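Local coordinates for protein O-ureido-L-serine synthase (Streptomyces lavendulae, PDB 3X44) that catalyses the pyridoxal 5'-phosphate-dependent addition of hydroxyurea to O-acetyl-L-serine, forming O-ureido-L-serine for biosynthesis of the antibiotic D-cycloserine, at residues Q20-E25 with R252-E257; T65-T70 with W137-Q142; R88-M93 with G109-L114. The protein carries 1 engineered substitution. All blocks are in the same frame, centred on the assembly; numbering follows the deposited sequence.

Contact 1: residues Q20-E25 with R252-E257; sequences QRMAPE and RRLAAE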
loop_
_atom_site.group_PDB
_atom_site.type_symbol
_atom_site.label_atom_id
_atom_site.label_comp_id
_atom_site.label_asym_id
_atom_site.label_seq_id
_atom_site.Cartn_x
_atom_site.Cartn_y
_atom_site.Cartn_z
ATOM N N GLN A 20 -21.373 6.810 -4.180
ATOM C CA GLN A 20 -21.503 8.082 -4.875
ATOM C C GLN A 20 -22.908 8.630 -5.112
ATOM O O GLN A 20 -23.083 9.846 -5.180
ATOM C CB GLN A 20 -20.762 7.996 -6.208
ATOM C CG GLN A 20 -19.251 7.978 -6.055
ATOM C CD GLN A 20 -18.687 9.360 -5.786
ATOM O OE1 GLN A 20 -19.159 10.077 -4.898
ATOM N NE2 GLN A 20 -17.674 9.744 -6.550
ATOM N N ARG A 21 -23.907 7.764 -5.246
ATOM C CA ARG A 21 -25.258 8.260 -5.482
ATOM C C ARG A 21 -26.387 7.606 -4.688
ATOM O O ARG A 21 -27.489 8.134 -4.645
ATOM C CB ARG A 21 -25.587 8.187 -6.978
ATOM C CG ARG A 21 -25.190 6.885 -7.657
ATOM C CD ARG A 21 -25.436 6.943 -9.163
ATOM N NE ARG A 21 -24.462 7.794 -9.848
ATOM C CZ ARG A 21 -23.212 7.434 -10.120
ATOM N NH1 ARG A 21 -22.773 6.232 -9.768
ATOM N NH2 ARG A 21 -22.398 8.277 -10.746
ATOM N N MET A 22 -26.122 6.475 -4.044
ATOM C CA MET A 22 -27.166 5.787 -3.298
ATOM C C MET A 22 -27.509 6.385 -1.936
ATOM O O MET A 22 -28.624 6.211 -1.437
ATOM C CB MET A 22 -26.792 4.314 -3.126
ATOM C CG MET A 22 -27.115 3.458 -4.329
ATOM S SD MET A 22 -26.550 1.771 -4.102
ATOM C CE MET A 22 -27.748 1.156 -2.926
ATOM N N ALA A 23 -26.563 7.090 -1.335
ATOM C CA ALA A 23 -26.789 7.680 -0.021
ATOM C C ALA A 23 -27.533 9.009 -0.042
ATOM O O ALA A 23 -27.401 9.788 -0.982
ATOM C CB ALA A 23 -25.459 7.863 0.692
ATOM N N PRO A 24 -28.344 9.273 0.998
ATOM C CA PRO A 24 -29.090 10.534 1.074
ATOM C C PRO A 24 -28.081 11.688 1.070
ATOM O O PRO A 24 -27.042 11.617 1.728
ATOM C CB PRO A 24 -29.856 10.428 2.394
ATOM C CG PRO A 24 -29.903 8.955 2.696
ATOM C CD PRO A 24 -28.629 8.389 2.143
ATOM N N GLU A 25 -28.392 12.744 0.324
ATOM C CA GLU A 25 -27.508 13.904 0.182
ATOM C C GLU A 25 -26.793 14.425 1.428
ATOM O O GLU A 25 -25.606 14.746 1.370
ATOM C CB GLU A 25 -28.269 15.065 -0.465
ATOM C CG GLU A 25 -27.417 15.907 -1.406
ATOM C CD GLU A 25 -27.634 17.400 -1.223
ATOM O OE1 GLU A 25 -28.785 17.806 -0.946
ATOM O OE2 GLU A 25 -26.655 18.168 -1.359
ATOM N N ARG A 252 -28.737 -5.250 -5.927
ATOM C CA ARG A 252 -28.952 -4.944 -7.334
ATOM C C ARG A 252 -28.610 -3.488 -7.583
ATOM O O ARG A 252 -27.899 -3.161 -8.538
ATOM C CB ARG A 252 -30.415 -5.202 -7.718
ATOM C CG ARG A 252 -30.740 -6.667 -7.941
ATOM C CD ARG A 252 -32.160 -6.874 -8.458
ATOM N NE ARG A 252 -32.363 -8.255 -8.881
ATOM C CZ ARG A 252 -33.535 -8.785 -9.217
ATOM N NH1 ARG A 252 -34.639 -8.050 -9.185
ATOM N NH2 ARG A 252 -33.601 -10.060 -9.574
ATOM N N ARG A 253 -29.108 -2.619 -6.707
ATOM C CA ARG A 253 -28.880 -1.181 -6.820
ATOM C C ARG A 253 -27.399 -0.825 -6.733
ATOM O O ARG A 253 -26.920 0.083 -7.420
ATOM C CB ARG A 253 -29.654 -0.436 -5.720
ATOM C CG ARG A 253 -31.174 -0.358 -5.948
ATOM C CD ARG A 253 -31.819 0.711 -5.050
ATOM N NE ARG A 253 -31.219 2.028 -5.280
ATOM C CZ ARG A 253 -31.316 3.055 -4.442
ATOM N NH1 ARG A 253 -31.992 2.932 -3.306
ATOM N NH2 ARG A 253 -30.723 4.201 -4.732
ATOM N N LEU A 254 -26.675 -1.538 -5.881
ATOM C CA LEU A 254 -25.254 -1.287 -5.708
ATOM C C LEU A 254 -24.499 -1.526 -7.004
ATOM O O LEU A 254 -23.733 -0.672 -7.452
ATOM C CB LEU A 254 -24.685 -2.192 -4.610
ATOM C CG LEU A 254 -24.801 -1.637 -3.195
ATOM C CD1 LEU A 254 -24.703 -2.770 -2.190
ATOM C CD2 LEU A 254 -23.696 -0.608 -2.967
ATOM N N ALA A 255 -24.720 -2.692 -7.602
ATOM C CA ALA A 255 -24.055 -3.053 -8.844
ATOM C C ALA A 255 -24.436 -2.142 -10.012
ATOM O O ALA A 255 -23.580 -1.748 -10.798
ATOM C CB ALA A 255 -24.360 -4.502 -9.189
ATOM N N ALA A 256 -25.714 -1.790 -10.118
ATOM C CA ALA A 256 -26.181 -0.948 -11.223
ATOM C C ALA A 256 -26.060 0.570 -11.017
ATOM O O ALA A 256 -26.045 1.340 -11.992
ATOM C CB ALA A 256 -27.629 -1.312 -11.561
ATOM N N GLU A 257 -25.962 1.003 -9.762
ATOM C CA GLU A 257 -25.869 2.432 -9.466
ATOM C C GLU A 257 -24.509 2.876 -8.941
ATOM O O GLU A 257 -24.203 4.069 -8.914
ATOM C CB GLU A 257 -26.960 2.821 -8.466
ATOM C CG GLU A 257 -28.363 2.709 -9.032
ATOM C CD GLU A 257 -29.437 2.914 -7.983
ATOM O OE1 GLU A 257 -29.284 3.819 -7.136
ATOM O OE2 GLU A 257 -30.438 2.172 -8.008
#

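Contact 2: residues T65-T70 with W137-Q142; sequences TIVECT and WFRARQ. With PUS ((E)-O-(carbamoylamino)-N-({3-hydroxy-2-methyl-5-[(phosphonooxy)methyl]pyridin-4-yl}methylidene)-L-serine), chain C.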
loop_
_atom_site.group_PDB
_atom_site.type_symbol
_atom_site.label_atom_id
_atom_site.label_comp_id
_atom_site.label_asym_id
_atom_site.label_seq_id
_atom_site.Cartn_x
_atom_site.Cartn_y
_atom_site.Cartn_z
ATOM N N THR A 65 -6.529 -33.343 7.776
ATOM C CA THR A 65 -7.830 -33.016 7.203
ATOM C C THR A 65 -8.641 -32.072 8.095
ATOM O O THR A 65 -8.781 -32.301 9.293
ATOM C CB THR A 65 -8.658 -34.298 6.954
ATOM O OG1 THR A 65 -8.038 -35.081 5.922
ATOM C CG2 THR A 65 -10.077 -33.940 6.533
ATOM N N ILE A 66 -9.178 -31.018 7.494
ATOM C CA ILE A 66 -9.977 -30.037 8.218
ATOM C C ILE A 66 -11.437 -30.178 7.803
ATOM O O ILE A 66 -11.745 -30.289 6.613
ATOM C CB ILE A 66 -9.502 -28.589 7.909
ATOM C CG1 ILE A 66 -8.075 -28.385 8.422
ATOM C CG2 ILE A 66 -10.437 -27.576 8.555
ATOM C CD1 ILE A 66 -7.207 -27.557 7.507
ATOM N N VAL A 67 -12.331 -30.184 8.787
ATOM C CA VAL A 67 -13.758 -30.307 8.512
ATOM C C VAL A 67 -14.519 -29.179 9.191
ATOM O O VAL A 67 -14.216 -28.811 10.330
ATOM C CB VAL A 67 -14.328 -31.663 9.001
ATOM C CG1 VAL A 67 -14.325 -31.723 10.524
ATOM C CG2 VAL A 67 -15.744 -31.848 8.471
ATOM N N GLU A 68 -15.507 -28.637 8.487
ATOM C CA GLU A 68 -16.299 -27.536 9.022
ATOM C C GLU A 68 -17.688 -27.441 8.395
ATOM O O GLU A 68 -17.870 -27.738 7.212
ATOM C CB GLU A 68 -15.554 -26.222 8.796
ATOM C CG GLU A 68 -16.329 -24.995 9.235
ATOM C CD GLU A 68 -16.480 -24.931 10.735
ATOM O OE1 GLU A 68 -17.234 -25.756 11.294
ATOM O OE2 GLU A 68 -15.839 -24.059 11.355
ATOM N N CYS A 69 -18.671 -27.054 9.201
ATOM C CA CYS A 69 -20.034 -26.867 8.702
ATOM C C CYS A 69 -20.048 -25.404 8.290
ATOM O O CYS A 69 -19.704 -24.531 9.086
ATOM C CB CYS A 69 -21.077 -27.096 9.799
ATOM S SG CYS A 69 -22.709 -26.486 9.329
ATOM N N THR A 70 -20.441 -25.131 7.056
ATOM C CA THR A 70 -20.412 -23.761 6.567
ATOM C C THR A 70 -21.627 -23.397 5.721
ATOM O O THR A 70 -22.309 -24.281 5.205
ATOM C CB THR A 70 -19.136 -23.562 5.712
ATOM O OG1 THR A 70 -19.146 -22.269 5.108
ATOM C CG2 THR A 70 -19.085 -24.614 4.606
ATOM N N TRP A 137 -10.407 -35.900 12.075
ATOM C CA TRP A 137 -10.177 -34.635 11.382
ATOM C C TRP A 137 -10.218 -33.448 12.331
ATOM O O TRP A 137 -10.842 -33.513 13.391
ATOM C CB TRP A 137 -11.228 -34.449 10.294
ATOM C CG TRP A 137 -11.277 -35.573 9.326
ATOM C CD1 TRP A 137 -10.281 -36.474 9.057
ATOM C CD2 TRP A 137 -12.364 -35.901 8.457
ATOM N NE1 TRP A 137 -10.686 -37.341 8.068
ATOM C CE2 TRP A 137 -11.959 -37.012 7.681
ATOM C CE3 TRP A 137 -13.643 -35.363 8.256
ATOM C CZ2 TRP A 137 -12.788 -37.594 6.720
ATOM C CZ3 TRP A 137 -14.466 -35.944 7.299
ATOM C CH2 TRP A 137 -14.033 -37.049 6.542
ATOM N N PHE A 138 -9.546 -32.366 11.950
ATOM C CA PHE A 138 -9.513 -31.154 12.768
ATOM C C PHE A 138 -10.792 -30.365 12.520
ATOM O O PHE A 138 -11.236 -30.241 11.379
ATOM C CB PHE A 138 -8.289 -30.307 12.398
ATOM C CG PHE A 138 -8.285 -28.932 13.011
ATOM C CD1 PHE A 138 -7.950 -28.749 14.352
ATOM C CD2 PHE A 138 -8.612 -27.815 12.246
ATOM C CE1 PHE A 138 -7.943 -27.473 14.920
ATOM C CE2 PHE A 138 -8.607 -26.541 12.803
ATOM C CZ PHE A 138 -8.273 -26.369 14.143
ATOM N N ARG A 139 -11.390 -29.850 13.589
ATOM C CA ARG A 139 -12.612 -29.062 13.480
ATOM C C ARG A 139 -12.263 -27.585 13.626
ATOM O O ARG A 139 -11.645 -27.185 14.609
ATOM C CB ARG A 139 -13.609 -29.448 14.582
ATOM C CG ARG A 139 -14.247 -30.817 14.421
ATOM C CD ARG A 139 -15.519 -30.747 13.590
ATOM N NE ARG A 139 -16.515 -29.851 14.173
ATOM C CZ ARG A 139 -16.864 -28.682 13.647
ATOM N NH1 ARG A 139 -16.298 -28.263 12.522
ATOM N NH2 ARG A 139 -17.778 -27.932 14.247
ATOM N N ALA A 140 -12.653 -26.775 12.649
ATOM C CA ALA A 140 -12.375 -25.349 12.724
ATOM C C ALA A 140 -13.237 -24.700 13.811
ATOM O O ALA A 140 -12.829 -23.718 14.425
ATOM C CB ALA A 140 -12.639 -24.687 11.368
ATOM N N ARG A 141 -14.416 -25.268 14.055
ATOM C CA ARG A 141 -15.359 -24.745 15.056
ATOM C C ARG A 141 -15.494 -23.238 14.933
ATOM O O ARG A 141 -15.312 -22.515 15.909
ATOM C CB ARG A 141 -14.896 -25.093 16.477
ATOM C CG ARG A 141 -14.463 -26.525 16.652
ATOM C CD ARG A 141 -14.572 -26.962 18.108
ATOM N NE ARG A 141 -14.550 -28.420 18.216
ATOM C CZ ARG A 141 -15.626 -29.199 18.126
ATOM N NH1 ARG A 141 -16.826 -28.667 17.929
ATOM N NH2 ARG A 141 -15.502 -30.516 18.222
ATOM N N GLN A 142 -15.831 -22.767 13.736
ATOM C CA GLN A 142 -15.948 -21.336 13.493
ATOM C C GLN A 142 -16.888 -20.563 14.418
ATOM O O GLN A 142 -16.711 -19.363 14.612
ATOM C CB GLN A 142 -16.325 -21.078 12.022
ATOM C CG GLN A 142 -17.698 -21.591 11.579
ATOM C CD GLN A 142 -18.170 -20.909 10.298
ATOM O OE1 GLN A 142 -17.872 -19.736 10.067
ATOM N NE2 GLN A 142 -18.904 -21.641 9.461
HETATM N N PUS C . -20.251 -17.074 6.651
HETATM C CA PUS C . -19.816 -18.265 7.487
HETATM C CB PUS C . -20.865 -18.599 8.607
HETATM O OG PUS C . -22.195 -18.904 7.988
HETATM N ND PUS C . -22.927 -19.869 8.777
HETATM C CE PUS C . -24.158 -19.558 9.240
HETATM N NZ2 PUS C . -24.545 -18.272 9.324
HETATM O OZ1 PUS C . -24.904 -20.422 9.577
HETATM C C PUS C . -19.646 -19.486 6.557
HETATM O O PUS C . -19.469 -19.312 5.384
HETATM O OT PUS C . -19.688 -20.607 7.007
HETATM C C2 PUS C . -21.706 -13.623 4.252
HETATM C C3 PUS C . -21.099 -14.762 4.966
HETATM C C4 PUS C . -20.942 -14.683 6.423
HETATM C C5 PUS C . -21.369 -13.461 7.114
HETATM C C6 PUS C . -21.953 -12.374 6.314
HETATM C C2A PUS C . -21.920 -13.685 2.766
HETATM C C4A PUS C . -20.504 -15.887 7.227
HETATM C C5A PUS C . -21.226 -13.309 8.621
HETATM N N1 PUS C . -22.099 -12.500 4.950
HETATM O O3 PUS C . -20.642 -15.826 4.278
HETATM O O1P PUS C . -19.452 -14.993 10.444
HETATM O O2P PUS C . -18.229 -12.998 10.774
HETATM O O3P PUS C . -20.544 -13.064 11.309
HETATM O O4P PUS C . -19.822 -13.106 8.991
HETATM P P PUS C . -19.516 -13.545 10.385
HETATM O O HOH W 1 -18.898 -25.496 13.203
#

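Contact 3: residues R88-M93 with G109-L114; sequences RFVAVM and GGKLVL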
loop_
_atom_site.group_PDB
_atom_site.type_symbol
_atom_site.label_atom_id
_atom_site.label_comp_id
_atom_site.label_asym_id
_atom_site.label_seq_id
_atom_site.Cartn_x
_atom_site.Cartn_y
_atom_site.Cartn_z
ATOM N N ARG A 88 -6.065 -31.080 3.668
ATOM C CA ARG A 88 -7.230 -31.679 3.037
ATOM C C ARG A 88 -8.402 -30.995 3.730
ATOM O O ARG A 88 -8.331 -30.717 4.927
ATOM C CB ARG A 88 -7.266 -33.192 3.287
ATOM C CG ARG A 88 -6.357 -33.999 2.364
ATOM C CD ARG A 88 -5.705 -35.176 3.094
ATOM N NE ARG A 88 -4.939 -36.035 2.192
ATOM C CZ ARG A 88 -4.185 -37.059 2.585
ATOM N NH1 ARG A 88 -4.086 -37.363 3.874
ATOM N NH2 ARG A 88 -3.532 -37.788 1.689
ATOM N N PHE A 89 -9.465 -30.711 2.986
ATOM C CA PHE A 89 -10.630 -30.048 3.556
ATOM C C PHE A 89 -11.946 -30.723 3.163
ATOM O O PHE A 89 -12.121 -31.165 2.023
ATOM C CB PHE A 89 -10.664 -28.569 3.130
ATOM C CG PHE A 89 -11.864 -27.824 3.650
ATOM C CD1 PHE A 89 -12.058 -27.666 5.021
ATOM C CD2 PHE A 89 -12.829 -27.333 2.776
ATOM C CE1 PHE A 89 -13.196 -27.040 5.520
ATOM C CE2 PHE A 89 -13.974 -26.703 3.258
ATOM C CZ PHE A 89 -14.160 -26.557 4.636
ATOM N N VAL A 90 -12.868 -30.793 4.119
ATOM C CA VAL A 90 -14.178 -31.399 3.907
ATOM C C VAL A 90 -15.238 -30.423 4.393
ATOM O O VAL A 90 -15.291 -30.107 5.581
ATOM C CB VAL A 90 -14.355 -32.695 4.730
ATOM C CG1 VAL A 90 -15.689 -33.348 4.380
ATOM C CG2 VAL A 90 -13.205 -33.642 4.483
ATOM N N ALA A 91 -16.084 -29.955 3.481
ATOM C CA ALA A 91 -17.135 -29.011 3.839
ATOM C C ALA A 91 -18.458 -29.717 4.124
ATOM O O ALA A 91 -18.837 -30.646 3.415
ATOM C CB ALA A 91 -17.323 -27.994 2.723
ATOM N N VAL A 92 -19.137 -29.273 5.177
ATOM C CA VAL A 92 -20.437 -29.806 5.573
ATOM C C VAL A 92 -21.364 -28.625 5.324
ATOM O O VAL A 92 -21.361 -27.668 6.088
ATOM C CB VAL A 92 -20.469 -30.169 7.070
ATOM C CG1 VAL A 92 -21.904 -30.416 7.511
ATOM C CG2 VAL A 92 -19.615 -31.403 7.322
ATOM N N MET A 93 -22.155 -28.693 4.259
ATOM C CA MET A 93 -23.021 -27.577 3.899
ATOM C C MET A 93 -24.473 -27.920 3.591
ATOM O O MET A 93 -24.764 -28.947 2.986
ATOM C CB MET A 93 -22.401 -26.856 2.696
ATOM C CG MET A 93 -23.085 -25.569 2.298
ATOM S SD MET A 93 -22.074 -24.674 1.101
ATOM C CE MET A 93 -21.863 -25.919 -0.197
ATOM N N GLY A 109 -10.276 -28.051 -4.360
ATOM C CA GLY A 109 -9.969 -29.417 -3.976
ATOM C C GLY A 109 -10.690 -29.889 -2.727
ATOM O O GLY A 109 -10.360 -30.944 -2.176
ATOM N N GLY A 110 -11.682 -29.123 -2.279
ATOM C CA GLY A 110 -12.407 -29.512 -1.083
ATOM C C GLY A 110 -13.395 -30.640 -1.319
ATOM O O GLY A 110 -13.771 -30.923 -2.454
ATOM N N LYS A 111 -13.795 -31.302 -0.241
ATOM C CA LYS A 111 -14.763 -32.385 -0.323
ATOM C C LYS A 111 -16.081 -31.763 0.106
ATOM O O LYS A 111 -16.086 -30.738 0.785
ATOM C CB LYS A 111 -14.380 -33.529 0.618
ATOM C CG LYS A 111 -13.183 -34.350 0.147
ATOM C CD LYS A 111 -13.538 -35.219 -1.056
ATOM C CE LYS A 111 -12.291 -35.633 -1.826
ATOM N NZ LYS A 111 -12.599 -36.596 -2.925
ATOM N N LEU A 112 -17.188 -32.389 -0.280
ATOM C CA LEU A 112 -18.517 -31.870 0.019
ATOM C C LEU A 112 -19.472 -32.865 0.677
ATOM O O LEU A 112 -19.698 -33.959 0.161
ATOM C CB LEU A 112 -19.137 -31.361 -1.284
ATOM C CG LEU A 112 -20.411 -30.524 -1.268
ATOM C CD1 LEU A 112 -20.253 -29.330 -0.344
ATOM C CD2 LEU A 112 -20.698 -30.066 -2.685
ATOM N N VAL A 113 -20.024 -32.476 1.823
ATOM C CA VAL A 113 -20.988 -33.296 2.549
ATOM C C VAL A 113 -22.233 -32.426 2.696
ATOM O O VAL A 113 -22.245 -31.463 3.463
ATOM C CB VAL A 113 -20.473 -33.695 3.968
ATOM C CG1 VAL A 113 -21.572 -34.400 4.744
ATOM C CG2 VAL A 113 -19.259 -34.606 3.854
ATOM N N LEU A 114 -23.275 -32.750 1.941
ATOM C CA LEU A 114 -24.502 -31.973 2.001
ATOM C C LEU A 114 -25.502 -32.583 2.975
ATOM O O LEU A 114 -25.438 -33.771 3.286
ATOM C CB LEU A 114 -25.129 -31.872 0.607
ATOM C CG LEU A 114 -24.210 -31.365 -0.511
ATOM C CD1 LEU A 114 -24.974 -31.321 -1.836
ATOM C CD2 LEU A 114 -23.676 -29.991 -0.143
#

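Contact 1: residues Q20-E25 with R252-E257
The C-terminal turn of helix 244-257 receives Arg21 and Met22 from the loop that joins strands 16-18 and 28-33. Arg21 supplies the polar half: its NH1 donates to the backbone O of Glu257 at 2.7 Å with an N-H...O angle of 158°, and the acceptor lies in the guanidinium plane. Met22 supplies the apolar half. Its CG rests beside the salt-bridged pair, 3.6 Å from Glu257 OE1, and its SD reaches Leu254 CA at 3.7 Å. A bend at the last torsion (chi3 74°) then carries CE over the centre of one face of the Arg253 guanidinium, 4.2 Å above its plane; CE also touches Arg253 CB. That guanidinium is itself held by Glu257, one turn on along the helix: Arg253 NE donates to OE2 and NH2 to OE1, a side-on, two-nitrogen grip that keeps the flat group in place beneath the methyl. The carboxylate of Glu258 adds a second tie, accepting the backbone N-H groups of Gln20, Arg21 and Met22. Arg21 NH1 also reaches Ala84 O of the second subunit, while helix 264-278 packs against both partners, with Leu274 on Met22 and Val270 on Leu254.

Contact 2: residues T65-T70 with W137-Q142
Glu68 reaches from strand 65-70 to Arg139, Ala140 and Gln142, and its path shows how one buried acid can organise a strand end. Its CB lies near the CB of Ala140. CG stands anti to the backbone N (chi1 176°), and the chain then bends at chi2, bringing CD to 3.7 Å from Gln142 CG. The two oxygens divide the donors between them. OE2 accepts from the backbone N of Gln142 at 2.7 Å through its syn lone pair. OE1 takes Cys69 N on its anti lone pair and, from above the carboxylate plane, NH1 of Arg139 at 2.9 Å in a nearly straight salt bridge (174°). A water links OE1 to Arg139 NH2 as well. Arg139 NH1 also donates to Val67 O, and its NE pairs with Asp129, so the guanidinium is fixed from several directions.

Further back, the two strands run parallel, with Phe138 N bonded to Thr65 O and Val67 N to Phe138 O. There Thr65 lies alongside Trp137, its CG2 3.4 Å from the centroid of the five-membered ring, over the face, in a CH-pi contact.

At the other end Gln142 NE2 donates to Cys69 O at 3.0 Å and to the ligand oxygen OT at 2.8 Å, while Thr70 OG1 donates to the same OT at 2.6 Å. Glu68 is thus placed as a second-shell residue, its bond to Gln142 N probably helping to position the amide that holds the ligand. The amino-acid carboxylate of the bound O-ureido-L-serine aldimine, held at the C-terminal end of a parallel strand beside the start of helix 73-85, where Asn73 also bonds the ligand, is characteristic of the cysteine synthase family of fold type II pyridoxal phosphate enzymes.

Contact 3: residues R88-M93 with G109-L114
Val90, Val92, Lys111 and Val113 project from one face of a pair of parallel strands, and Ala91, Met93, Leu112 and Leu114 from the other. On the valine face, Val92 and Val113 lie side by side and point the same way, with Val92 CG2 4.2 Å from Val113 CB. Val90 meets Val113 at a slant instead, its CG1 3.8 Å from Val113 CG2. Lys111 rests its CB near CB and both methyls of Val90, then leads its amine away, toward a cation-pi contact with Trp314 of the second subunit.

Across the sheet, Met93 and Leu112 also meet at a slant. The thioether chain is extended as far as SD and turned at chi3 (56°), which sets CE 3.8 Å from Leu112 CD1. Leu114 sets its CD2 3.5 Å from Met93 O. At the start of the pair, Gly110 brings its CA up to the ring of Phe89, just beyond the Schellman motif in which Gly109 ends helix 99-107.

The strand axes are inclined by 21°, and the backbones exchange four hydrogen bonds, Lys111 N to Phe89 O, Ala91 N to Lys111 O, Val113 N to Ala91 O (2.7 Å) and Met93 N to Val113 O (2.9 Å). Val92 CA adds a CA-H...O contact to Val113 O at 3.2 Å. Helix 99-107 lies over Ala91 and Met93, completing a beta-alpha-beta unit, and helix 120-135 lies against Val92. The other edge of strand 111-115 is put to use in the assembly: Leu112 N and Leu114 N donate to Asp311 and Ser310 of the second subunit.

Polar attraction between the two strands is therefore a matter of main chain, with hydrocarbon packing on the valine face and hydrocarbon and thioether packing on the other.

In the fold
Contacts 2 and 3 are buried neighbours in one parallel sheet, their centres about 9 Å apart, and share the seam where strand 65-70 bonds to strand 88-94. Contact 1 lies on the opposite side of the chain's centre, its centre 37 to 38 Å from theirs, partly buried and unrelated to that sheet. The chemistry follows the position. Contact 1 joins one arginine-to-carbonyl bond and methionine packing to a helix end whose own salt bridge lies beside them; contact 3 relies on backbone bonds and apolar faces; contact 2 combines strand pairing with a buried glutamate-arginine network, a neutral amide and a hydroxyl reaching the ligand. Contacts 1 and 3 both hydrogen-bond to the second subunit, whereas contact 2 supplies ligand-binding groups.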